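Local coordinates for peptidase M16 domain protein (Alicyclobacillus acidocaldarius subsp. acidocaldarius DSM 446, PDB 4XEA) that probably hydrolyses peptide bonds as a metal-dependent peptidase of the M16 family, and binds a nickel ion, at residues A[1-6]-A[362-367]; A[53-58]-A[182-187]; A[92-97]-A[374-379]; A[107-112]-A[196-201]; A[150-155]-A[252-257]. All coordinates share one frame; numbering follows the deposited sequence.

Contact 1: A[1-6]-A[362-367]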
# COMPACT_ATOMS: atom_id res chain seq x y z
N VAL A 1 -25.33 -12.41 14.82
CA VAL A 1 -25.95 -11.07 15.04
C VAL A 1 -25.72 -10.16 13.82
O VAL A 1 -24.65 -10.20 13.20
CB VAL A 1 -25.39 -10.40 16.31
CG1 VAL A 1 -25.70 -11.25 17.53
CG2 VAL A 1 -23.88 -10.15 16.18
N SER A 2 -26.73 -9.35 13.49
CA SER A 2 -26.58 -8.32 12.44
C SER A 2 -25.45 -7.34 12.80
O SER A 2 -25.25 -7.04 13.97
CB SER A 2 -27.91 -7.57 12.25
OG SER A 2 -27.81 -6.58 11.24
N LEU A 3 -24.72 -6.83 11.80
CA LEU A 3 -23.56 -5.97 12.08
C LEU A 3 -23.98 -4.65 12.71
O LEU A 3 -24.79 -3.92 12.14
CB LEU A 3 -22.75 -5.66 10.81
CG LEU A 3 -21.61 -4.63 10.94
CD1 LEU A 3 -20.42 -5.19 11.78
CD2 LEU A 3 -21.13 -4.16 9.57
N GLU A 4 -23.39 -4.34 13.86
CA GLU A 4 -23.55 -3.03 14.49
C GLU A 4 -22.23 -2.29 14.42
O GLU A 4 -21.26 -2.67 15.07
CB GLU A 4 -23.97 -3.17 15.96
CG GLU A 4 -25.37 -3.76 16.18
CD GLU A 4 -26.51 -2.92 15.60
OE1 GLU A 4 -26.28 -1.74 15.20
OE2 GLU A 4 -27.66 -3.44 15.55
N LEU A 5 -22.19 -1.22 13.63
CA LEU A 5 -20.99 -0.40 13.59
C LEU A 5 -20.91 0.49 14.83
O LEU A 5 -21.94 0.90 15.36
CB LEU A 5 -20.97 0.44 12.32
CG LEU A 5 -20.68 -0.43 11.09
CD1 LEU A 5 -21.19 0.26 9.80
CD2 LEU A 5 -19.18 -0.78 11.02
N PRO A 6 -19.68 0.78 15.31
CA PRO A 6 -19.51 1.61 16.51
C PRO A 6 -19.87 3.09 16.35
O PRO A 6 -20.01 3.79 17.35
CB PRO A 6 -18.02 1.48 16.83
CG PRO A 6 -17.53 0.35 16.03
CD PRO A 6 -18.38 0.27 14.82
N MSE A 362 -11.79 -6.01 9.66
CA MSE A 362 -10.62 -5.14 9.84
C MSE A 362 -10.63 -3.94 8.91
O MSE A 362 -10.24 -2.84 9.30
CB MSE A 362 -9.31 -5.92 9.68
CG MSE A 362 -9.18 -7.04 10.69
SE MSE A 362 -7.43 -7.91 10.78
CE MSE A 362 -7.50 -9.20 9.32
N SER A 363 -11.11 -4.14 7.69
CA SER A 363 -11.21 -3.08 6.68
C SER A 363 -12.24 -2.01 7.04
O SER A 363 -12.09 -0.88 6.63
CB SER A 363 -11.51 -3.66 5.30
OG SER A 363 -10.36 -4.28 4.78
N LEU A 364 -13.28 -2.37 7.79
CA LEU A 364 -14.28 -1.42 8.28
C LEU A 364 -13.72 -0.47 9.34
O LEU A 364 -14.33 0.53 9.65
CB LEU A 364 -15.49 -2.15 8.87
CG LEU A 364 -16.31 -3.05 7.97
CD1 LEU A 364 -17.33 -3.81 8.81
CD2 LEU A 364 -16.97 -2.23 6.90
N ASP A 365 -12.55 -0.78 9.91
CA ASP A 365 -11.77 0.20 10.68
C ASP A 365 -11.23 1.39 9.88
O ASP A 365 -10.80 2.38 10.49
CB ASP A 365 -10.54 -0.47 11.30
CG ASP A 365 -10.87 -1.38 12.46
OD1 ASP A 365 -12.04 -1.41 12.89
OD2 ASP A 365 -9.94 -2.05 12.96
N GLN A 366 -11.17 1.29 8.55
CA GLN A 366 -10.43 2.27 7.73
C GLN A 366 -11.37 3.27 7.08
O GLN A 366 -12.26 2.86 6.33
CB GLN A 366 -9.67 1.57 6.59
CG GLN A 366 -8.52 0.61 7.00
CD GLN A 366 -7.41 1.34 7.71
OE1 GLN A 366 -6.98 2.42 7.27
NE2 GLN A 366 -6.92 0.77 8.82
N ASN A 367 -11.16 4.57 7.30
CA ASN A 367 -11.99 5.60 6.65
C ASN A 367 -12.04 5.37 5.14
O ASN A 367 -13.12 5.39 4.58
CB ASN A 367 -11.49 7.01 6.90
CG ASN A 367 -11.72 7.48 8.32
OD1 ASN A 367 -12.70 7.11 8.97
ND2 ASN A 367 -10.82 8.30 8.80

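Contact 2: A[53-58]-A[182-187]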
# COMPACT_ATOMS: atom_id res chain seq x y z
N HIS A 53 -26.39 9.38 -28.36
CA HIS A 53 -25.01 9.80 -28.57
C HIS A 53 -24.04 8.61 -28.49
O HIS A 53 -24.22 7.67 -27.70
CB HIS A 53 -24.63 10.83 -27.52
CG HIS A 53 -25.49 12.04 -27.52
ND1 HIS A 53 -25.37 13.05 -28.46
CD2 HIS A 53 -26.46 12.44 -26.67
CE1 HIS A 53 -26.23 14.01 -28.18
NE2 HIS A 53 -26.92 13.66 -27.11
N GLU A 54 -23.05 8.65 -29.36
CA GLU A 54 -21.93 7.74 -29.32
C GLU A 54 -20.63 8.56 -29.31
O GLU A 54 -20.33 9.28 -30.25
CB GLU A 54 -21.96 6.81 -30.52
CG GLU A 54 -20.87 5.76 -30.43
CD GLU A 54 -21.37 4.37 -30.79
OE1 GLU A 54 -20.60 3.63 -31.45
OE2 GLU A 54 -22.53 4.02 -30.43
N MSE A 55 -19.89 8.44 -28.22
CA MSE A 55 -18.76 9.28 -27.98
C MSE A 55 -17.49 8.58 -28.37
O MSE A 55 -17.45 7.35 -28.36
CB MSE A 55 -18.65 9.62 -26.50
CG MSE A 55 -19.78 10.42 -25.94
SE MSE A 55 -19.84 12.25 -26.59
CE MSE A 55 -21.08 12.07 -28.04
N PRO A 56 -16.43 9.35 -28.62
CA PRO A 56 -15.11 8.76 -28.66
C PRO A 56 -14.73 8.29 -27.28
O PRO A 56 -15.13 8.89 -26.28
CB PRO A 56 -14.19 9.94 -29.05
CG PRO A 56 -15.09 11.00 -29.56
CD PRO A 56 -16.38 10.81 -28.84
N ASP A 57 -13.94 7.21 -27.22
CA ASP A 57 -13.47 6.72 -25.96
C ASP A 57 -12.55 7.73 -25.28
O ASP A 57 -11.80 8.45 -25.95
CB ASP A 57 -12.78 5.37 -26.15
CG ASP A 57 -13.79 4.25 -26.38
OD1 ASP A 57 -14.87 4.26 -25.74
OD2 ASP A 57 -13.52 3.37 -27.21
N GLY A 58 -12.62 7.81 -23.96
CA GLY A 58 -11.70 8.64 -23.21
C GLY A 58 -12.33 9.78 -22.44
O GLY A 58 -11.62 10.47 -21.73
N LEU A 182 -18.49 18.87 -22.84
CA LEU A 182 -19.49 19.66 -22.13
C LEU A 182 -20.82 18.90 -22.05
O LEU A 182 -21.49 18.93 -21.01
CB LEU A 182 -19.69 21.04 -22.80
CG LEU A 182 -18.59 22.09 -22.58
CD1 LEU A 182 -19.03 23.44 -23.10
CD2 LEU A 182 -18.20 22.19 -21.12
N LEU A 183 -21.17 18.19 -23.11
CA LEU A 183 -22.38 17.38 -23.11
C LEU A 183 -22.28 16.31 -22.02
O LEU A 183 -23.18 16.16 -21.20
CB LEU A 183 -22.58 16.71 -24.45
CG LEU A 183 -23.63 15.59 -24.41
CD1 LEU A 183 -25.04 16.20 -24.31
CD2 LEU A 183 -23.48 14.72 -25.62
N CYS A 184 -21.16 15.58 -22.01
CA CYS A 184 -20.99 14.52 -21.03
C CYS A 184 -20.95 15.07 -19.63
O CYS A 184 -21.54 14.48 -18.75
CB CYS A 184 -19.77 13.65 -21.33
SG CYS A 184 -19.99 12.79 -22.85
N TYR A 185 -20.32 16.23 -19.43
CA TYR A 185 -20.27 16.82 -18.10
C TYR A 185 -21.68 17.24 -17.66
O TYR A 185 -22.07 16.97 -16.53
CB TYR A 185 -19.32 18.04 -18.05
CG TYR A 185 -19.32 18.73 -16.70
CD1 TYR A 185 -20.04 19.92 -16.50
CD2 TYR A 185 -18.61 18.21 -15.64
CE1 TYR A 185 -20.05 20.52 -15.27
CE2 TYR A 185 -18.62 18.80 -14.42
CZ TYR A 185 -19.33 19.95 -14.23
OH TYR A 185 -19.31 20.52 -13.00
N ASP A 186 -22.43 17.89 -18.55
CA ASP A 186 -23.77 18.33 -18.19
C ASP A 186 -24.68 17.12 -17.93
O ASP A 186 -25.50 17.17 -17.02
CB ASP A 186 -24.40 19.28 -19.26
CG ASP A 186 -23.83 20.70 -19.21
OD1 ASP A 186 -23.15 21.14 -18.22
OD2 ASP A 186 -24.10 21.43 -20.20
N THR A 187 -24.49 16.03 -18.66
CA THR A 187 -25.35 14.86 -18.53
C THR A 187 -25.05 14.08 -17.25
O THR A 187 -25.99 13.65 -16.56
CB THR A 187 -25.19 13.93 -19.73
OG1 THR A 187 -25.53 14.64 -20.92
CG2 THR A 187 -26.08 12.66 -19.61

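Contact 3: A[92-97]-A[374-379]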
# COMPACT_ATOMS: atom_id res chain seq x y z
N PHE A 92 -14.00 1.98 -14.69
CA PHE A 92 -14.89 1.54 -15.77
C PHE A 92 -16.23 2.22 -15.71
O PHE A 92 -16.81 2.57 -16.76
CB PHE A 92 -15.07 0.02 -15.72
CG PHE A 92 -13.79 -0.72 -15.90
CD1 PHE A 92 -13.04 -0.55 -17.07
CD2 PHE A 92 -13.32 -1.56 -14.92
CE1 PHE A 92 -11.84 -1.22 -17.25
CE2 PHE A 92 -12.12 -2.27 -15.14
CZ PHE A 92 -11.39 -2.06 -16.30
N ASP A 93 -16.78 2.34 -14.50
CA ASP A 93 -18.16 2.75 -14.33
C ASP A 93 -18.39 3.89 -13.34
O ASP A 93 -19.55 4.22 -13.01
CB ASP A 93 -19.05 1.54 -13.96
CG ASP A 93 -18.61 0.83 -12.67
OD1 ASP A 93 -17.65 1.28 -12.01
OD2 ASP A 93 -19.22 -0.21 -12.33
N HIS A 94 -17.31 4.48 -12.83
CA HIS A 94 -17.44 5.71 -12.06
C HIS A 94 -16.15 6.52 -12.12
O HIS A 94 -15.07 6.01 -12.51
CB HIS A 94 -17.90 5.43 -10.60
CG HIS A 94 -16.87 4.78 -9.72
ND1 HIS A 94 -16.75 3.41 -9.59
CD2 HIS A 94 -15.91 5.32 -8.93
CE1 HIS A 94 -15.75 3.14 -8.75
NE2 HIS A 94 -15.25 4.28 -8.31
N THR A 95 -16.30 7.81 -11.81
CA THR A 95 -15.20 8.74 -11.61
C THR A 95 -15.35 9.31 -10.21
O THR A 95 -16.46 9.70 -9.78
CB THR A 95 -15.23 9.92 -12.64
OG1 THR A 95 -15.46 9.43 -13.97
CG2 THR A 95 -13.92 10.70 -12.61
N ALA A 96 -14.23 9.34 -9.48
CA ALA A 96 -14.20 9.74 -8.07
C ALA A 96 -13.18 10.85 -7.80
O ALA A 96 -12.05 10.83 -8.33
CB ALA A 96 -13.87 8.54 -7.18
N TYR A 97 -13.61 11.80 -6.94
CA TYR A 97 -12.83 12.92 -6.41
C TYR A 97 -12.82 12.83 -4.88
O TYR A 97 -13.87 12.66 -4.24
CB TYR A 97 -13.42 14.25 -6.89
CG TYR A 97 -13.56 14.31 -8.41
CD1 TYR A 97 -12.52 14.79 -9.19
CD2 TYR A 97 -14.68 13.77 -9.07
CE1 TYR A 97 -12.58 14.80 -10.55
CE2 TYR A 97 -14.76 13.78 -10.47
CZ TYR A 97 -13.70 14.29 -11.20
OH TYR A 97 -13.75 14.31 -12.58
N TRP A 374 -18.78 2.27 0.21
CA TRP A 374 -20.14 2.83 0.27
C TRP A 374 -20.47 3.44 -1.09
O TRP A 374 -21.52 3.13 -1.70
CB TRP A 374 -20.31 3.90 1.39
CG TRP A 374 -21.69 3.90 1.92
CD1 TRP A 374 -22.10 3.31 3.06
CD2 TRP A 374 -22.86 4.48 1.32
NE1 TRP A 374 -23.43 3.49 3.24
CE2 TRP A 374 -23.94 4.16 2.15
CE3 TRP A 374 -23.11 5.21 0.15
CZ2 TRP A 374 -25.27 4.59 1.89
CZ3 TRP A 374 -24.44 5.62 -0.14
CH2 TRP A 374 -25.50 5.28 0.70
N VAL A 375 -19.52 4.23 -1.59
CA VAL A 375 -19.66 4.87 -2.90
C VAL A 375 -19.89 3.86 -4.02
O VAL A 375 -20.81 4.00 -4.85
CB VAL A 375 -18.44 5.69 -3.28
CG1 VAL A 375 -18.51 6.09 -4.74
CG2 VAL A 375 -18.31 6.97 -2.35
N THR A 376 -19.00 2.87 -4.06
CA THR A 376 -18.97 1.90 -5.14
C THR A 376 -20.23 1.05 -5.21
O THR A 376 -20.82 0.92 -6.27
CB THR A 376 -17.66 1.03 -5.07
OG1 THR A 376 -16.56 1.89 -5.37
CG2 THR A 376 -17.70 -0.01 -6.15
N TYR A 377 -20.65 0.47 -4.09
CA TYR A 377 -21.87 -0.33 -4.08
C TYR A 377 -23.13 0.50 -4.32
O TYR A 377 -24.06 0.06 -4.99
CB TYR A 377 -21.97 -1.14 -2.79
CG TYR A 377 -20.97 -2.31 -2.72
CD1 TYR A 377 -20.88 -3.20 -3.80
CD2 TYR A 377 -20.15 -2.54 -1.62
CE1 TYR A 377 -20.02 -4.25 -3.79
CE2 TYR A 377 -19.26 -3.66 -1.59
CZ TYR A 377 -19.22 -4.49 -2.71
OH TYR A 377 -18.38 -5.58 -2.82
N PHE A 378 -23.18 1.71 -3.75
CA PHE A 378 -24.31 2.61 -4.03
C PHE A 378 -24.47 2.90 -5.51
O PHE A 378 -25.55 2.69 -6.10
CB PHE A 378 -24.19 3.93 -3.23
CG PHE A 378 -25.25 4.91 -3.61
CD1 PHE A 378 -26.51 4.84 -3.06
CD2 PHE A 378 -24.99 5.86 -4.60
CE1 PHE A 378 -27.52 5.73 -3.46
CE2 PHE A 378 -25.98 6.73 -5.04
CZ PHE A 378 -27.24 6.67 -4.49
N LEU A 379 -23.40 3.31 -6.17
CA LEU A 379 -23.47 3.69 -7.56
C LEU A 379 -23.78 2.49 -8.51
O LEU A 379 -24.43 2.67 -9.54
CB LEU A 379 -22.20 4.41 -8.00
CG LEU A 379 -21.93 5.81 -7.40
CD1 LEU A 379 -20.60 6.36 -7.93
CD2 LEU A 379 -23.09 6.80 -7.73

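Contact 4: A[107-112]-A[196-201]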
# COMPACT_ATOMS: atom_id res chain seq x y z
N LYS A 107 -14.32 23.74 5.23
CA LYS A 107 -13.70 24.36 4.05
C LYS A 107 -13.45 23.34 2.95
O LYS A 107 -13.74 23.62 1.78
CB LYS A 107 -12.40 25.08 4.43
CG LYS A 107 -11.76 25.85 3.27
CD LYS A 107 -10.92 27.02 3.77
CE LYS A 107 -11.81 28.25 4.03
NZ LYS A 107 -11.08 29.36 4.65
N HIS A 108 -12.95 22.16 3.31
CA HIS A 108 -12.55 21.18 2.34
C HIS A 108 -13.77 20.59 1.63
O HIS A 108 -13.76 20.42 0.42
CB HIS A 108 -11.73 20.05 2.98
CG HIS A 108 -10.43 20.51 3.58
ND1 HIS A 108 -9.51 21.25 2.88
CD2 HIS A 108 -9.92 20.33 4.82
CE1 HIS A 108 -8.48 21.53 3.67
NE2 HIS A 108 -8.71 20.98 4.85
N VAL A 109 -14.82 20.29 2.38
CA VAL A 109 -16.05 19.81 1.77
C VAL A 109 -16.62 20.81 0.77
O VAL A 109 -17.09 20.42 -0.30
CB VAL A 109 -17.12 19.44 2.81
CG1 VAL A 109 -18.44 19.03 2.08
CG2 VAL A 109 -16.60 18.29 3.66
N GLY A 110 -16.61 22.08 1.15
CA GLY A 110 -17.00 23.20 0.28
C GLY A 110 -16.15 23.25 -1.00
O GLY A 110 -16.68 23.40 -2.10
N THR A 111 -14.84 23.11 -0.86
CA THR A 111 -13.95 23.12 -2.02
C THR A 111 -14.21 21.90 -2.92
O THR A 111 -14.19 22.00 -4.16
CB THR A 111 -12.49 23.11 -1.55
OG1 THR A 111 -12.27 24.18 -0.59
CG2 THR A 111 -11.54 23.23 -2.74
N LEU A 112 -14.48 20.75 -2.30
CA LEU A 112 -14.74 19.51 -3.04
C LEU A 112 -16.02 19.68 -3.88
O LEU A 112 -16.03 19.40 -5.07
CB LEU A 112 -14.85 18.32 -2.07
CG LEU A 112 -15.14 16.96 -2.73
CD1 LEU A 112 -14.05 16.58 -3.72
CD2 LEU A 112 -15.32 15.91 -1.66
N LEU A 196 -21.98 11.58 -2.31
CA LEU A 196 -20.98 12.18 -1.43
C LEU A 196 -20.94 11.37 -0.13
O LEU A 196 -21.96 11.23 0.55
CB LEU A 196 -21.34 13.64 -1.11
CG LEU A 196 -20.39 14.43 -0.19
CD1 LEU A 196 -18.97 14.52 -0.83
CD2 LEU A 196 -20.96 15.81 0.10
N VAL A 197 -19.75 10.85 0.20
CA VAL A 197 -19.58 9.96 1.36
C VAL A 197 -18.35 10.44 2.14
O VAL A 197 -17.32 10.73 1.54
CB VAL A 197 -19.46 8.49 0.95
CG1 VAL A 197 -19.37 7.59 2.14
CG2 VAL A 197 -20.71 8.07 0.08
N ILE A 198 -18.50 10.57 3.45
CA ILE A 198 -17.45 11.14 4.31
C ILE A 198 -17.36 10.30 5.57
O ILE A 198 -18.39 10.02 6.20
CB ILE A 198 -17.77 12.57 4.71
CG1 ILE A 198 -18.17 13.39 3.49
CG2 ILE A 198 -16.54 13.26 5.41
CD1 ILE A 198 -18.52 14.83 3.82
N ALA A 199 -16.15 9.91 5.94
CA ALA A 199 -15.91 9.19 7.20
C ALA A 199 -14.70 9.76 7.93
O ALA A 199 -13.71 10.19 7.32
CB ALA A 199 -15.73 7.69 6.97
N GLY A 200 -14.83 9.81 9.25
CA GLY A 200 -13.70 10.18 10.11
C GLY A 200 -14.03 11.20 11.17
O GLY A 200 -15.19 11.33 11.62
N GLY A 201 -13.00 11.94 11.59
CA GLY A 201 -13.08 12.87 12.74
C GLY A 201 -13.68 14.23 12.43
O GLY A 201 -12.99 15.23 12.47

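Contact 5: A[150-155]-A[252-257]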
# COMPACT_ATOMS: atom_id res chain seq x y z
N MSE A 150 -4.38 -5.71 -20.68
CA MSE A 150 -5.17 -5.23 -21.82
C MSE A 150 -5.26 -6.29 -22.93
O MSE A 150 -6.29 -6.38 -23.58
CB MSE A 150 -4.67 -3.86 -22.36
CG MSE A 150 -5.03 -2.64 -21.42
SE MSE A 150 -6.87 -2.51 -20.77
CE MSE A 150 -7.77 -2.82 -22.50
N GLU A 151 -4.23 -7.12 -23.08
CA GLU A 151 -4.26 -8.22 -24.07
C GLU A 151 -5.38 -9.24 -23.71
O GLU A 151 -6.14 -9.65 -24.55
CB GLU A 151 -2.91 -8.93 -24.21
CG GLU A 151 -1.82 -8.13 -24.92
CD GLU A 151 -2.24 -7.63 -26.32
OE1 GLU A 151 -3.10 -8.27 -26.98
OE2 GLU A 151 -1.70 -6.58 -26.74
N LEU A 152 -5.49 -9.55 -22.43
CA LEU A 152 -6.56 -10.43 -21.92
C LEU A 152 -7.95 -9.86 -22.25
O LEU A 152 -8.79 -10.53 -22.90
CB LEU A 152 -6.34 -10.64 -20.42
CG LEU A 152 -7.27 -11.51 -19.57
CD1 LEU A 152 -8.61 -10.85 -19.45
CD2 LEU A 152 -7.36 -12.86 -20.13
N LEU A 153 -8.17 -8.59 -21.91
CA LEU A 153 -9.45 -7.94 -22.21
C LEU A 153 -9.77 -7.90 -23.69
O LEU A 153 -10.97 -8.12 -24.09
CB LEU A 153 -9.53 -6.54 -21.60
CG LEU A 153 -9.56 -6.43 -20.06
CD1 LEU A 153 -9.73 -4.95 -19.57
CD2 LEU A 153 -10.71 -7.25 -19.49
N ARG A 154 -8.76 -7.59 -24.49
CA ARG A 154 -8.90 -7.51 -25.92
C ARG A 154 -9.24 -8.91 -26.51
O ARG A 154 -10.02 -9.01 -27.45
CB ARG A 154 -7.67 -6.95 -26.63
CG ARG A 154 -7.62 -5.41 -26.67
CD ARG A 154 -6.54 -4.86 -27.64
NE ARG A 154 -5.14 -4.97 -27.19
CZ ARG A 154 -4.50 -4.08 -26.41
NH1 ARG A 154 -3.21 -4.28 -26.11
NH2 ARG A 154 -5.12 -3.02 -25.91
N ALA A 155 -8.68 -9.94 -25.91
CA ALA A 155 -8.99 -11.32 -26.31
C ALA A 155 -10.41 -11.72 -25.84
O ALA A 155 -11.19 -12.35 -26.59
CB ALA A 155 -7.91 -12.27 -25.76
N ARG A 252 4.90 -13.83 -17.73
CA ARG A 252 3.71 -13.57 -16.91
C ARG A 252 2.53 -14.29 -17.54
O ARG A 252 2.42 -14.32 -18.76
CB ARG A 252 3.35 -12.08 -16.84
CG ARG A 252 4.31 -11.22 -16.03
CD ARG A 252 5.39 -10.66 -16.92
NE ARG A 252 6.41 -9.87 -16.20
CZ ARG A 252 6.20 -8.65 -15.71
NH1 ARG A 252 5.01 -8.06 -15.84
NH2 ARG A 252 7.19 -8.02 -15.08
N LEU A 253 1.67 -14.86 -16.70
CA LEU A 253 0.49 -15.59 -17.16
C LEU A 253 -0.72 -14.91 -16.57
O LEU A 253 -0.69 -14.60 -15.38
CB LEU A 253 0.50 -17.02 -16.63
CG LEU A 253 -0.70 -17.86 -17.13
CD1 LEU A 253 -0.43 -18.29 -18.57
CD2 LEU A 253 -0.99 -19.11 -16.28
N LEU A 254 -1.79 -14.74 -17.37
CA LEU A 254 -3.08 -14.32 -16.88
C LEU A 254 -4.10 -15.27 -17.46
O LEU A 254 -4.09 -15.50 -18.68
CB LEU A 254 -3.42 -12.91 -17.35
CG LEU A 254 -2.95 -11.66 -16.63
CD1 LEU A 254 -3.70 -10.52 -17.32
CD2 LEU A 254 -3.26 -11.68 -15.14
N VAL A 255 -4.93 -15.86 -16.60
CA VAL A 255 -6.06 -16.63 -17.00
C VAL A 255 -7.31 -15.89 -16.53
O VAL A 255 -7.38 -15.44 -15.35
CB VAL A 255 -6.05 -18.04 -16.39
CG1 VAL A 255 -7.23 -18.87 -16.98
CG2 VAL A 255 -4.70 -18.75 -16.64
N GLY A 256 -8.27 -15.72 -17.44
CA GLY A 256 -9.49 -15.06 -17.13
C GLY A 256 -10.74 -15.80 -17.54
O GLY A 256 -10.72 -16.65 -18.41
N TRP A 257 -11.85 -15.47 -16.86
CA TRP A 257 -13.17 -16.01 -17.18
C TRP A 257 -14.15 -14.87 -17.31
O TRP A 257 -14.18 -13.96 -16.49
CB TRP A 257 -13.65 -16.97 -16.11
CG TRP A 257 -12.84 -18.24 -16.05
CD1 TRP A 257 -13.12 -19.42 -16.66
CD2 TRP A 257 -11.63 -18.44 -15.30
NE1 TRP A 257 -12.17 -20.37 -16.32
CE2 TRP A 257 -11.22 -19.78 -15.52
CE3 TRP A 257 -10.86 -17.62 -14.47
CZ2 TRP A 257 -10.05 -20.31 -14.94
CZ3 TRP A 257 -9.70 -18.12 -13.92
CH2 TRP A 257 -9.30 -19.47 -14.15

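Contact 1: A[1-6]-A[362-367]
Leu3 and Leu364 meet tip to tip, and this apolar touch carries much of the small interface between the N-terminal residues 1-6 and residues 362-367, which follow on from helix 346-363. The methyl CD2 of Leu3 stops 3.9 Å from CD1 of Leu364. Leu3 reaches that far because its CG lies anti to the backbone N (chi1 173°), which sends the branch across the gap. A second apolar pair shares the same methyl: CD2 of Leu5 comes to 4.2 Å from CD1 of Leu364, the two side chains crossing at about a right angle, so that one leucine branch serves two partners.

Between residues 1-6 and 362-367 the touches are apolar; within 362-367 a type I beta turn from Ser363 to Gln366 has Gln366 N bonded to Ser363 O at 3.0 Å. Within that turn, the carboxylate of Asp365 accepts the backbone N-H groups of His29 and Gln30 of the second subunit. Leu3 and Leu364 both pack on Phe387 of helix 387-396, while Leu364 also rests on Phe369 and Leu370 of helix 367-379.

Contact 2: A[53-58]-A[182-187]
Leu183, at the centre of this contact, sets its CD2 methyl squarely over one face of the His53 ring. That carbon lies 3.7 Å from the ring centroid and only 3° off the ring normal, a CH-pi contact in which all five ring atoms are almost equally distant. With CG anti to the backbone N (chi1 166°), the leucine points from its helix to the imidazole, which approaches from the opposite direction. Cutting the imidazole back to an alanine is likely to leave the Leu183 methyl without its ring face and to open a gap there.

Met55, a selenomethionine in this crystal, adds the second point of packing. Its chain bends at chi2 and chi3, bringing SE to 3.8 Å from SG of Cys184, while its CE lies 4.3 Å from CD2 of Leu183. Phe46 of the neighbouring strand 45-48 also touches His53, Met55 and Cys184. The arrangement is helix 178-188 packed on edge strand 51-54 and the loop that follows it, within the M16 peptidase fold.

Contact 3: A[92-97]-A[374-379]
His94 packs against Thr376 and Leu379 where helix 367-379 lies on the mixed six-stranded sheet of an alpha/beta M16 peptidase domain, just before strand 95-101. At the first torsion of the histidine, CG sits between the backbone N and the carbonyl carbon (chi1 71°), and the ring is thereby held close to its own backbone and beside the helix. Its CB meets the CD1 methyl of Leu379 at 3.9 Å. Leu379 offers that methyl from an extended second torsion (chi2 179°), so the branch reaches from the last turn of the helix to the base of the histidine rather than to its far end.

Both polar ends of the imidazole are occupied. NE2 is hydrogen-bonded to the hydroxyl of Tyr89 on the adjoining strand 84-90, whereas ND1 gives a weak bond of 3.3 Å to OD1 of Asp93. OD2 of Asp93 is salt-bridged to Arg380, just past the helix. Thr376 crosses the histidine at about a right angle; its hydroxyl is bonded to the carbonyl of Arg372 one helical turn earlier, and OG1 lies 3.7 Å from CE1 of His94.

Contact 4: A[107-112]-A[196-201]
Val109 and Leu112, one helical turn apart on helix 105-116, turn their methyls to Ile198 and Leu196 of strand 194-200. The packed side consists of two apolar touches of equal length. CG2 of Val109 meets CD1 of Ile198 at 4.0 Å, the two side chains crossing obliquely; the isoleucine has its CG1 anti to the carbonyl carbon (chi1 -48°) and an extended second torsion, which carries CD1 out to the helix. CD2 of Leu112 stands 4.0 Å from CD1 of Leu196, these leucines sliding past each other in opposite directions. All four residues are buried, and Ile211 of helix 204-216 closes on both Val109 and Leu196, while Phe35 of strand 31-37 touches both leucines.

The solvent side is marked by Lys107, which is exposed and takes no part in the packing. Internal to the helix, its carbonyl O accepts two bonds from the buried Thr111, one from the backbone N at 2.9 Å and one from OG1 at 2.8 Å, the hydroxyl standing 41° out of the carbonyl plane. Neither of these bonds reaches the strand. Where helix and strand touch, hydrocarbon meets hydrocarbon, which implies that they are joined by apolar burial and shape, without directional bonds.

Contact 5: A[150-155]-A[252-257]
Leu152 is the residue of helix 144-156 that reaches strand 252-258, and the residues before it show how the helix is turned. Met150, a selenomethionine, directs its side chain away from the strand. Glu151 comes next, its OE2 salt-bridged to NH1 of Arg154 at 2.8 Å; the bond is nearly straight at 167° and lies in the guanidinium plane, yet it meets the carboxylate from above its plane. Arg147 shares this carboxylate. Then Leu152 makes the crossing. Its CB touches CD1 of Leu254 at 4.1 Å, and because CG is anti to the backbone N (chi1 -180°) the branch runs on along the strand until CD2 lies 4.0 Å from the backbone N of Gly256. A side chain at that glycine would be tight against the same methyl. Farther on, Ala155 pairs through its backbone with Arg239. Leu152 also meets Val416, Ser418 and Leu317 on the neighbouring strands, an arrangement typical of alpha/beta packing: a helix packed on a mixed sheet, here the five-stranded one that holds strand 252-258.

Contacts 3 and 4 form the most closely joined pair, with centres 16 Å apart: they share the six-stranded sheet, and CG2 of Val375 meets CG2 of Val197 at 3.6 Å. Contact 1 touches contact 4 through Asn367, whose OD1 lies 3.4 Å from CA of Gly200, but comes only within about 7 Å of contact 3 at the nearest atoms. Contact 2 lies about 38 Å from contact 1, centre to centre; contacts 4 and 5 are equally far apart. The nickel ion is held by His61, His65 and Glu136, of which the two histidines belong to the helix that follows residues 53-58. A sodium ion lies about 10 Å from the side chain of Leu112 and about 14 Å from that of Cys184.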